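Local coordinates for protein beta sliding clamp (PDB 5WCE) that probably encircles DNA as a head-to-tail ring-shaped dimer and tethers DNA polymerases and other proteins to it for processive synthesis, at residues A[180-185]-A[189-194]. Numbering follows the deposited sequence.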
ATOM      1  N   ARG A 180     -11.673  31.355   6.732  1.00 23.57           N
ATOM      2  CA  ARG A 180     -12.045  30.602   5.546  1.00 23.27           C
ATOM      3  C   ARG A 180     -10.806  29.979   4.883  1.00 21.17           C
ATOM      4  O   ARG A 180      -9.736  30.592   4.841  1.00 21.55           O
ATOM      5  CB  ARG A 180     -12.774  31.526   4.539  1.00 24.00           C
ATOM      6  CG  ARG A 180     -13.193  30.836   3.230  1.00 24.85           C
ATOM      7  CD  ARG A 180     -13.876  31.825   2.304  1.00 26.95           C
ATOM      8  NE  ARG A 180     -15.231  32.116   2.743  1.00 28.46           N
ATOM      9  CZ  ARG A 180     -16.094  32.912   2.084  1.00 31.99           C
ATOM     10  NH1 ARG A 180     -15.739  33.549   0.957  1.00 32.54           N
ATOM     11  NH2 ARG A 180     -17.327  33.091   2.563  1.00 32.92           N
ATOM     12  N   ALA A 181     -10.959  28.770   4.400  1.00 19.29           N
ATOM     13  CA  ALA A 181      -9.959  28.083   3.619  1.00 18.42           C
ATOM     14  C   ALA A 181     -10.548  27.776   2.234  1.00 18.44           C
ATOM     15  O   ALA A 181     -11.662  27.226   2.148  1.00 18.81           O
ATOM     16  CB  ALA A 181      -9.537  26.812   4.312  1.00 17.62           C
ATOM     17  N   VAL A 182      -9.824  28.152   1.190  1.00 18.37           N
ATOM     18  CA  VAL A 182     -10.242  27.898  -0.211  1.00 18.72           C
ATOM     19  C   VAL A 182      -9.105  27.178  -0.948  1.00 19.35           C
ATOM     20  O   VAL A 182      -7.931  27.571  -0.848  1.00 18.90           O
ATOM     21  CB  VAL A 182     -10.598  29.165  -0.981  1.00 19.54           C
ATOM     22  CG1 VAL A 182     -10.835  28.849  -2.456  1.00 19.39           C
ATOM     23  CG2 VAL A 182     -11.833  29.817  -0.398  1.00 20.41           C
ATOM     24  N   ALA A 183      -9.453  26.081  -1.623  1.00 18.69           N
ATOM     25  CA  ALA A 183      -8.498  25.326  -2.442  1.00 19.34           C
ATOM     26  C   ALA A 183      -9.071  25.209  -3.848  1.00 20.11           C
ATOM     27  O   ALA A 183     -10.278  24.986  -4.017  1.00 20.34           O
ATOM     28  CB  ALA A 183      -8.278  23.941  -1.874  1.00 18.72           C
ATOM     29  N   THR A 184      -8.236  25.370  -4.829  1.00 21.09           N
ATOM     30  CA  THR A 184      -8.592  25.091  -6.228  1.00 21.82           C
ATOM     31  C   THR A 184      -7.346  24.663  -7.032  1.00 23.65           C
ATOM     32  O   THR A 184      -6.230  25.160  -6.827  1.00 24.74           O
ATOM     33  CB  THR A 184      -9.315  26.268  -6.894  1.00 22.12           C
ATOM     34  OG1 THR A 184      -9.738  25.885  -8.212  1.00 23.05           O
ATOM     35  CG2 THR A 184      -8.508  27.525  -6.955  1.00 23.44           C
ATOM     36  N   ASP A 185      -7.575  23.775  -7.981  1.00 24.22           N
ATOM     37  CA  ASP A 185      -6.527  23.290  -8.883  1.00 24.54           C
ATOM     38  C   ASP A 185      -6.798  23.698 -10.306  1.00 27.00           C
ATOM     39  O   ASP A 185      -6.204  23.156 -11.214  1.00 28.60           O
ATOM     40  CB  ASP A 185      -6.440  21.755  -8.772  1.00 23.62           C
ATOM     41  CG  ASP A 185      -7.714  21.055  -9.177  1.00 21.79           C
ATOM     42  OD1 ASP A 185      -8.699  21.735  -9.568  1.00 21.16           O
ATOM     43  OD2 ASP A 185      -7.710  19.820  -9.113  1.00 21.05           O
ATOM     44  N   LEU A 189     -13.202  23.544  -7.102  1.00 19.68           N
ATOM     45  CA  LEU A 189     -12.929  24.375  -5.958  1.00 19.79           C
ATOM     46  C   LEU A 189     -13.609  23.823  -4.716  1.00 19.35           C
ATOM     47  O   LEU A 189     -14.755  23.241  -4.743  1.00 18.36           O
ATOM     48  CB  LEU A 189     -13.340  25.811  -6.252  1.00 19.96           C
ATOM     49  CG  LEU A 189     -13.130  26.868  -5.141  1.00 20.72           C
ATOM     50  CD1 LEU A 189     -12.783  28.233  -5.715  1.00 21.65           C
ATOM     51  CD2 LEU A 189     -14.376  26.968  -4.224  1.00 21.70           C
ATOM     52  N   ALA A 190     -12.959  24.062  -3.591  1.00 18.11           N
ATOM     53  CA  ALA A 190     -13.508  23.714  -2.281  1.00 18.08           C
ATOM     54  C   ALA A 190     -13.340  24.863  -1.329  1.00 18.84           C
ATOM     55  O   ALA A 190     -12.285  25.525  -1.325  1.00 19.09           O
ATOM     56  CB  ALA A 190     -12.845  22.490  -1.725  1.00 18.19           C
ATOM     57  N   LEU A 191     -14.389  25.133  -0.551  1.00 18.75           N
ATOM     58  CA  LEU A 191     -14.410  26.228   0.383  1.00 19.50           C
ATOM     59  C   LEU A 191     -14.976  25.701   1.707  1.00 19.95           C
ATOM     60  O   LEU A 191     -16.008  24.981   1.718  1.00 19.41           O
ATOM     61  CB  LEU A 191     -15.245  27.379  -0.183  1.00 20.27           C
ATOM     62  CG  LEU A 191     -15.468  28.633   0.683  1.00 21.15           C
ATOM     63  CD1 LEU A 191     -15.843  29.834  -0.160  1.00 22.21           C
ATOM     64  CD2 LEU A 191     -16.479  28.473   1.806  1.00 22.24           C
ATOM     65  N   ALA A 192     -14.312  26.044   2.821  1.00 19.58           N
ATOM     66  CA  ALA A 192     -14.819  25.750   4.146  1.00 19.87           C
ATOM     67  C   ALA A 192     -14.516  26.897   5.074  1.00 21.49           C
ATOM     68  O   ALA A 192     -13.476  27.573   4.940  1.00 21.05           O
ATOM     69  CB  ALA A 192     -14.252  24.458   4.672  1.00 18.94           C
ATOM     70  N   GLU A 193     -15.430  27.174   5.991  1.00 22.32           N
ATOM     71  CA  GLU A 193     -15.241  28.295   6.884  1.00 23.93           C
ATOM     72  C   GLU A 193     -15.827  28.034   8.257  1.00 25.12           C
ATOM     73  O   GLU A 193     -16.637  27.122   8.450  1.00 23.99           O
ATOM     74  CB  GLU A 193     -15.806  29.564   6.263  1.00 25.54           C
ATOM     75  CG  GLU A 193     -17.341  29.586   6.211  1.00 25.98           C
ATOM     76  CD  GLU A 193     -17.932  30.591   5.277  1.00 27.55           C
ATOM     77  OE1 GLU A 193     -17.165  31.394   4.710  1.00 27.69           O
ATOM     78  OE2 GLU A 193     -19.200  30.582   5.151  1.00 29.87           O
ATOM     79  N   MET A 194     -15.370  28.852   9.207  1.00 25.74           N
ATOM     80  CA  MET A 194     -15.807  28.811  10.603  1.00 26.71           C
ATOM     81  C   MET A 194     -15.890  30.228  11.130  1.00 28.05           C
ATOM     82  O   MET A 194     -15.308  31.127  10.528  1.00 27.14           O
ATOM     83  CB  MET A 194     -14.813  28.028  11.448  1.00 26.56           C
ATOM     84  CG  MET A 194     -13.382  28.666  11.483  1.00 26.56           C
ATOM     85  SD  MET A 194     -12.159  27.725  12.416  1.00 28.05           S
ATOM     86  CE  MET A 194     -12.781  28.140  14.044  1.00 30.03           C
TER
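Arg180 runs straight out to CD and then bends at chi3 (-75°), while Glu193, its CG held between backbone N and carbonyl carbon (chi1 71°), extends alongside it. The guanidinium thus grips the carboxylate side-on: NE at 2.9 Å and NH2 at 2.7 Å both reach Glu193 OE1, which lies in the guanidinium plane and takes NH2 on its syn lone pair. The two flat groups are 28° apart. Leu191 CD1 sits over one guanidinium face, near its rim, and packs 3.7 Å from Arg180 CD. Farther along this side of the sheet, Val182 lies across from two leucines of the partner strand, its CG2 against Leu191 CG (4.0 Å) and its CG1 against Leu189 CD1 (3.8 Å); Thr184 follows, its OG1 bonded to Arg188 O. Ala181, Ala183, Ala190 and Ala192 line the opposite side. Ala181 and Ala192 exchange backbone bonds, Ala181 N to Ala192 O measuring 2.8 Å, and Ala183 and Ala190 do the same. This antiparallel hairpin of the central domain joins strand 165-173 to strand 370-374 of the C-terminal domain in one continuous sheet. Glu173 also pairs with Arg180 NH2, and Tyr257 OH bonds NH1. An alanine replacing Arg180 would probably leave buried Glu193 with little more than a long, weak ion pair to Lys178, cost Glu173 a salt-bridge partner and strip the arginine chain from Leu191 CD1. The shared positive charge is likely to keep both carboxylates ionised, and bonds at NE, NH1 and NH2 hold the guanidinium plane fixed.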